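PDB 5E3E: CdiI immunity protein from Yersinia kristensenii ATCC 33638, which binds the toxic C-terminal domain of its cognate CdiA, an RNase A-superfamily toxin, and thereby probably protects the cell from it. Local coordinates for residues P8-L13 and K49-Y54; C16-D21 and C75-P80. All coordinates share one frame; numbering follows the deposited sequence.

How the interactions relate
Both contacts are buried and both draw on helix 8-17, interaction 1 at its first turns and interaction 2 at and just beyond its C-terminal end. Their centres lie about 15 Å apart, on opposite sides of the chain's centre. Interaction 1 joins two helices through a carboxylate that receives backbone N-H groups, with a small aliphatic contact beside it. Interaction 2 joins two loops through a single backbone hydrogen bond, slid aromatic rings and a water. They also differ in distance from the toxin: nine residues of interaction 2 are within its reach, but just one of interaction 1. Leu-13 O and Phe-18 N, probably hydrogen-bonded, connect the two at the C-terminal end of the helix.

Interaction 1: residues P8-L13 and K49-Y54; sequences PYLSYL and KAEIDY
Glu-51 reaches across from helix 42-56 to the N-terminal end of helix 8-17 and spends both carboxylate oxygens there. Its CG lies anti to the carbonyl carbon, beside the backbone N (chi1 -68°), and the chain is extended from there, which delivers the acid group to the first turn of the neighbouring helix. OE2 accepts from Tyr-9 N at 3.1 Å, met on the syn side but tilted out of the carboxylate plane. OE1 takes the shorter and straighter bond, 2.8 Å from Leu-10 N with an N-H...O angle of 167°, and this donor sits well above the plane. OE2 also touches carbon: Pro-8 CD is 3.2 Å from Glu-51 OE2, and Tyr-9 CD2 approaches the same oxygen at 3.3 Å, with the oxygen at the edge of the tyrosine ring, in its plane. The ring and carboxylate planes are steeply inclined, and the end of the ring leads away from the contact; the Tyr-9 side chain also packs on Glu-44 and Gln-47 of helix 42-56. Leu-10 slides past the glutamate in the opposite direction, its CD1 packed 4.0 Å from Glu-51 CB.

Ile-52 follows with an apolar touch, its CG1 4.1 Å from Leu-10 CD2, the two side chains crossing at about a right angle. On the helix 86-96 side it packs against Leu-90, Ile-93 and Tyr-94.

The short helix segments cross at -108°, with axes 8.7 Å apart. Pro-8 has no N-H to offer, and the carboxylate meets the amides of the next two residues, a side chain from a helix remote in sequence satisfying first-turn donors. The positive end of the helix dipole would favour the ionised glutamate and probably lower its pKa, giving this helix pair a buried, directional polar link.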
loop_
_atom_site.group_PDB
_atom_site.type_symbol
_atom_site.label_atom_id
_atom_site.label_comp_id
_atom_site.label_asym_id
_atom_site.label_seq_id
_atom_site.Cartn_x
_atom_site.Cartn_y
_atom_site.Cartn_z
ATOM N N PRO A 8 2.436 -3.829 12.397
ATOM C CA PRO A 8 2.329 -4.556 11.135
ATOM C C PRO A 8 0.894 -4.690 10.618
ATOM O O PRO A 8 0.706 -4.852 9.425
ATOM C CB PRO A 8 2.927 -5.928 11.470
ATOM C CG PRO A 8 2.676 -6.093 12.922
ATOM C CD PRO A 8 2.874 -4.703 13.490
ATOM N N TYR A 9 -0.096 -4.708 11.503
ATOM C CA TYR A 9 -1.476 -4.974 11.072
ATOM C C TYR A 9 -2.080 -3.790 10.311
ATOM O O TYR A 9 -2.708 -3.953 9.275
ATOM C CB TYR A 9 -2.368 -5.470 12.243
ATOM C CG TYR A 9 -1.883 -6.790 12.741
ATOM C CD1 TYR A 9 -2.250 -7.954 12.095
ATOM C CD2 TYR A 9 -0.912 -6.883 13.748
ATOM C CE1 TYR A 9 -1.743 -9.176 12.473
ATOM C CE2 TYR A 9 -0.385 -8.123 14.130
ATOM C CZ TYR A 9 -0.803 -9.260 13.458
ATOM O OH TYR A 9 -0.315 -10.519 13.777
ATOM N N LEU A 10 -1.873 -2.605 10.829
ATOM C CA LEU A 10 -2.243 -1.384 10.117
ATOM C C LEU A 10 -1.371 -1.158 8.906
ATOM O O LEU A 10 -1.861 -0.710 7.875
ATOM C CB LEU A 10 -2.181 -0.157 11.024
ATOM C CG LEU A 10 -3.465 0.232 11.692
ATOM C CD1 LEU A 10 -3.187 1.415 12.610
ATOM C CD2 LEU A 10 -4.555 0.578 10.657
ATOM N N SER A 11 -0.085 -1.477 8.997
ATOM C CA SER A 11 0.784 -1.351 7.810
ATOM C C SER A 11 0.250 -2.250 6.673
ATOM O O SER A 11 0.244 -1.852 5.532
ATOM C CB SER A 11 2.217 -1.702 8.118
ATOM O OG SER A 11 2.711 -0.780 9.073
ATOM N N TYR A 12 -0.211 -3.459 7.018
ATOM C CA TYR A 12 -0.743 -4.392 6.036
ATOM C C TYR A 12 -2.010 -3.837 5.371
ATOM O O TYR A 12 -2.071 -3.805 4.137
ATOM C CB TYR A 12 -1.034 -5.749 6.680
ATOM C CG TYR A 12 -1.645 -6.757 5.749
ATOM C CD1 TYR A 12 -0.913 -7.293 4.693
ATOM C CD2 TYR A 12 -2.944 -7.142 5.895
ATOM C CE1 TYR A 12 -1.468 -8.224 3.825
ATOM C CE2 TYR A 12 -3.517 -8.049 5.025
ATOM C CZ TYR A 12 -2.785 -8.612 4.000
ATOM O OH TYR A 12 -3.363 -9.557 3.133
ATOM N N LEU A 13 -3.000 -3.401 6.169
ATOM C CA LEU A 13 -4.168 -2.735 5.605
ATOM C C LEU A 13 -3.779 -1.568 4.688
ATOM O O LEU A 13 -4.283 -1.442 3.594
ATOM C CB LEU A 13 -5.092 -2.200 6.686
ATOM C CG LEU A 13 -6.344 -1.436 6.275
ATOM C CD1 LEU A 13 -7.307 -2.362 5.498
ATOM C CD2 LEU A 13 -7.007 -0.869 7.525
ATOM N N LYS A 49 -7.578 -3.780 14.595
ATOM C CA LYS A 49 -8.387 -2.919 15.450
ATOM C C LYS A 49 -7.601 -2.546 16.712
ATOM O O LYS A 49 -7.685 -1.413 17.177
ATOM C CB LYS A 49 -9.716 -3.596 15.787
ATOM C CG LYS A 49 -10.653 -3.564 14.578
ATOM C CD LYS A 49 -11.866 -4.476 14.698
ATOM C CE LYS A 49 -12.764 -4.073 15.807
ATOM N NZ LYS A 49 -13.820 -5.115 15.954
ATOM N N ALA A 50 -6.871 -3.499 17.279
ATOM C CA ALA A 50 -6.068 -3.193 18.494
ATOM C C ALA A 50 -5.063 -2.089 18.214
ATOM O O ALA A 50 -4.889 -1.202 19.049
ATOM C CB ALA A 50 -5.370 -4.429 19.024
ATOM N N GLU A 51 -4.429 -2.122 17.043
ATOM C CA GLU A 51 -3.501 -1.040 16.647
ATOM C C GLU A 51 -4.201 0.317 16.476
ATOM O O GLU A 51 -3.695 1.331 16.913
ATOM C CB GLU A 51 -2.727 -1.401 15.376
ATOM C CG GLU A 51 -1.749 -2.527 15.594
ATOM C CD GLU A 51 -0.839 -2.793 14.383
ATOM O OE1 GLU A 51 -0.893 -2.036 13.393
ATOM O OE2 GLU A 51 -0.086 -3.783 14.453
ATOM N N ILE A 52 -5.389 0.334 15.866
ATOM C CA ILE A 52 -6.174 1.553 15.839
ATOM C C ILE A 52 -6.370 2.090 17.258
ATOM O O ILE A 52 -6.253 3.289 17.488
ATOM C CB ILE A 52 -7.533 1.349 15.153
ATOM C CG1 ILE A 52 -7.314 1.089 13.678
ATOM C CG2 ILE A 52 -8.455 2.538 15.470
ATOM C CD1 ILE A 52 -8.589 0.951 12.832
ATOM N N ASP A 53 -6.688 1.211 18.209
ATOM C CA ASP A 53 -6.948 1.677 19.551
ATOM C C ASP A 53 -5.691 2.255 20.196
ATOM O O ASP A 53 -5.784 3.244 20.931
ATOM C CB ASP A 53 -7.490 0.545 20.421
ATOM C CG ASP A 53 -8.968 0.381 20.295
ATOM O OD1 ASP A 53 -9.661 1.407 20.089
ATOM O OD2 ASP A 53 -9.424 -0.753 20.495
ATOM N N TYR A 54 -4.529 1.667 19.908
ATOM C CA TYR A 54 -3.262 2.203 20.449
ATOM C C TYR A 54 -3.046 3.630 19.937
ATOM O O TYR A 54 -2.536 4.488 20.673
ATOM C CB TYR A 54 -2.053 1.349 20.080
ATOM C CG TYR A 54 -1.889 0.156 20.988
ATOM C CD1 TYR A 54 -1.574 0.339 22.341
ATOM C CD2 TYR A 54 -1.985 -1.132 20.505
ATOM C CE1 TYR A 54 -1.424 -0.743 23.195
ATOM C CE2 TYR A 54 -1.828 -2.219 21.334
ATOM C CZ TYR A 54 -1.534 -2.010 22.692
ATOM O OH TYR A 54 -1.414 -3.092 23.535
#

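Interaction 2: residues C16-D21 and C75-P80; sequences CYFNQD and CSYYYP
The Phe-18 and Tyr-77 side chains lie side by side, pointing the same way, their ring planes 21° apart and centroids 5.7 Å apart. The rings are slid so far that they barely overlap: Phe-18 CE1 is 3.9 Å from Tyr-77 CD2, and Phe-18 CD1 packs 3.6 Å from Tyr-77 CB. One face of the Tyr-77 ring has Tyr-79 N over its centre, while its hydroxyl is hydrogen-bonded to Glu-82. Cys-75 SG comes obliquely to the Phe-18 ring, a sulfur-aromatic contact, and touches Phe-18 CB at 3.9 Å. SG lies anti to the backbone N (chi1 -176°), which brings it to Phe-18. Trp-89 adds an edge-to-face ring contact with Phe-18.

Beside the rings, Ser-76 N donates to Phe-18 O at 3.0 Å, nearly in line with the carbonyl bond but bent at the hydrogen (145°). Ser-76 CB presses on the same Phe-18 O, also at 3.0 Å. Phe-18 is the centre of an inverse gamma turn, and Asn-19 braces the bend after the helix: its ND2 bonds Cys-16 O, and its OD1 accepts from Asp-21 N at 2.7 Å, an Asx turn. One water joins Ser-76 OG, at 2.7 Å, to Gln-20 NE2, from which it accepts.

Gln-20 also finds Ser-29 of the toxin chain, and Asp-21 forms a salt bridge with Arg-7 of that chain. The loop after helix 8-17 and the one between helices 62-72 and 86-96 thus share a lone direct hydrogen bond within mostly apolar packing, where Tyr-77 N is buried without a partner in the model, while polar groups of Gln-20 and Asp-21 pair with the toxin.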
loop_
_atom_site.group_PDB
_atom_site.type_symbol
_atom_site.label_atom_id
_atom_site.label_comp_id
_atom_site.label_asym_id
_atom_site.label_seq_id
_atom_site.Cartn_x
_atom_site.Cartn_y
_atom_site.Cartn_z
ATOM N N CYS A 16 -1.141 -2.849 1.593
ATOM C CA CYS A 16 -1.531 -3.890 0.662
ATOM C C CYS A 16 -2.939 -3.642 0.135
ATOM O O CYS A 16 -3.231 -4.019 -1.011
ATOM C CB CYS A 16 -1.425 -5.282 1.264
ATOM S SG CYS A 16 0.280 -5.829 1.497
ATOM N N TYR A 17 -3.843 -3.140 0.988
ATOM C CA TYR A 17 -5.195 -2.880 0.554
ATOM C C TYR A 17 -5.294 -1.461 0.036
ATOM O O TYR A 17 -5.731 -1.286 -1.101
ATOM C CB TYR A 17 -6.236 -3.167 1.658
ATOM C CG TYR A 17 -6.530 -4.652 1.743
ATOM C CD1 TYR A 17 -5.700 -5.514 2.440
ATOM C CD2 TYR A 17 -7.639 -5.194 1.049
ATOM C CE1 TYR A 17 -5.952 -6.872 2.458
ATOM C CE2 TYR A 17 -7.919 -6.532 1.096
ATOM C CZ TYR A 17 -7.079 -7.371 1.798
ATOM O OH TYR A 17 -7.351 -8.721 1.815
ATOM N N PHE A 18 -4.918 -0.469 0.842
ATOM C CA PHE A 18 -4.906 0.917 0.348
ATOM C C PHE A 18 -3.678 1.242 -0.471
ATOM O O PHE A 18 -3.063 2.285 -0.312
ATOM C CB PHE A 18 -5.180 1.928 1.450
ATOM C CG PHE A 18 -6.583 1.873 1.972
ATOM C CD1 PHE A 18 -7.617 2.406 1.244
ATOM C CD2 PHE A 18 -6.876 1.230 3.163
ATOM C CE1 PHE A 18 -8.920 2.354 1.719
ATOM C CE2 PHE A 18 -8.192 1.179 3.651
ATOM C CZ PHE A 18 -9.203 1.736 2.908
ATOM N N ASN A 19 -3.328 0.326 -1.382
ATOM C CA ASN A 19 -2.272 0.554 -2.348
ATOM C C ASN A 19 -2.738 1.581 -3.406
ATOM O O ASN A 19 -3.889 1.967 -3.439
ATOM C CB ASN A 19 -1.783 -0.761 -2.970
ATOM C CG ASN A 19 -2.813 -1.407 -3.852
ATOM O OD1 ASN A 19 -3.183 -0.860 -4.881
ATOM N ND2 ASN A 19 -3.299 -2.585 -3.455
ATOM N N GLN A 20 -1.820 2.064 -4.251
ATOM C CA GLN A 20 -2.181 3.098 -5.219
ATOM C C GLN A 20 -3.284 2.673 -6.189
ATOM O O GLN A 20 -3.943 3.527 -6.799
ATOM C CB GLN A 20 -0.958 3.518 -6.043
ATOM C CG GLN A 20 0.032 4.333 -5.249
ATOM C CD GLN A 20 1.218 4.803 -6.080
ATOM O OE1 GLN A 20 1.104 5.075 -7.283
ATOM N NE2 GLN A 20 2.365 4.922 -5.435
ATOM N N ASP A 21 -3.459 1.370 -6.344
ATOM C CA ASP A 21 -4.461 0.829 -7.244
ATOM C C ASP A 21 -5.753 0.355 -6.564
ATOM O O ASP A 21 -6.529 -0.385 -7.179
ATOM C CB ASP A 21 -3.858 -0.329 -8.013
ATOM C CG ASP A 21 -2.537 0.037 -8.667
ATOM O OD1 ASP A 21 -2.463 1.086 -9.307
ATOM O OD2 ASP A 21 -1.578 -0.713 -8.509
ATOM N N CYS A 75 -0.171 4.900 3.805
ATOM C CA CYS A 75 -1.487 4.766 3.150
ATOM C C CYS A 75 -1.507 5.543 1.821
ATOM O O CYS A 75 -1.086 6.697 1.796
ATOM C CB CYS A 75 -2.563 5.347 4.058
ATOM S SG CYS A 75 -4.252 5.145 3.445
ATOM N N SER A 76 -2.008 4.938 0.732
ATOM C CA SER A 76 -2.100 5.669 -0.583
ATOM C C SER A 76 -3.405 6.445 -0.734
ATOM O O SER A 76 -3.475 7.383 -1.528
ATOM C CB SER A 76 -1.997 4.701 -1.773
ATOM O OG SER A 76 -0.744 4.051 -1.779
ATOM N N TYR A 77 -4.437 6.091 0.033
ATOM C CA TYR A 77 -5.721 6.772 -0.024
ATOM C C TYR A 77 -5.700 8.073 0.758
ATOM O O TYR A 77 -5.333 8.085 1.954
ATOM C CB TYR A 77 -6.808 5.842 0.506
ATOM C CG TYR A 77 -8.130 6.508 0.795
ATOM C CD1 TYR A 77 -8.730 7.356 -0.152
ATOM C CD2 TYR A 77 -8.797 6.284 2.000
ATOM C CE1 TYR A 77 -9.961 7.960 0.104
ATOM C CE2 TYR A 77 -10.012 6.891 2.258
ATOM C CZ TYR A 77 -10.589 7.708 1.320
ATOM O OH TYR A 77 -11.835 8.285 1.608
ATOM N N TYR A 78 -5.973 9.189 0.057
ATOM C CA TYR A 78 -5.949 10.512 0.686
ATOM C C TYR A 78 -7.305 10.761 1.385
ATOM O O TYR A 78 -8.172 11.536 0.919
ATOM C CB TYR A 78 -5.629 11.593 -0.337
ATOM C CG TYR A 78 -5.347 12.905 0.310
ATOM C CD1 TYR A 78 -4.201 13.062 1.051
ATOM C CD2 TYR A 78 -6.266 13.965 0.248
ATOM C CE1 TYR A 78 -3.922 14.262 1.680
ATOM C CE2 TYR A 78 -6.016 15.165 0.913
ATOM C CZ TYR A 78 -4.811 15.304 1.594
ATOM O OH TYR A 78 -4.485 16.453 2.265
ATOM N N TYR A 79 -7.485 10.071 2.505
ATOM C CA TYR A 79 -8.713 10.155 3.309
ATOM C C TYR A 79 -9.095 11.576 3.768
ATOM O O TYR A 79 -10.287 11.839 3.945
ATOM C CB TYR A 79 -8.657 9.172 4.502
ATOM C CG TYR A 79 -7.576 9.519 5.483
ATOM C CD1 TYR A 79 -7.775 10.475 6.487
ATOM C CD2 TYR A 79 -6.337 8.920 5.375
ATOM C CE1 TYR A 79 -6.721 10.850 7.347
ATOM C CE2 TYR A 79 -5.283 9.283 6.214
ATOM C CZ TYR A 79 -5.493 10.235 7.214
ATOM O OH TYR A 79 -4.454 10.584 8.089
ATOM N N PRO A 80 -8.120 12.531 3.887
ATOM C CA PRO A 80 -8.598 13.865 4.323
ATOM C C PRO A 80 -9.604 14.518 3.347
ATOM O O PRO A 80 -10.332 15.436 3.735
ATOM C CB PRO A 80 -7.299 14.673 4.457
ATOM C CG PRO A 80 -6.298 13.654 4.803
ATOM C CD PRO A 80 -6.647 12.510 3.900
HETATM O O HOH W 1 1.818 4.629 -2.328
#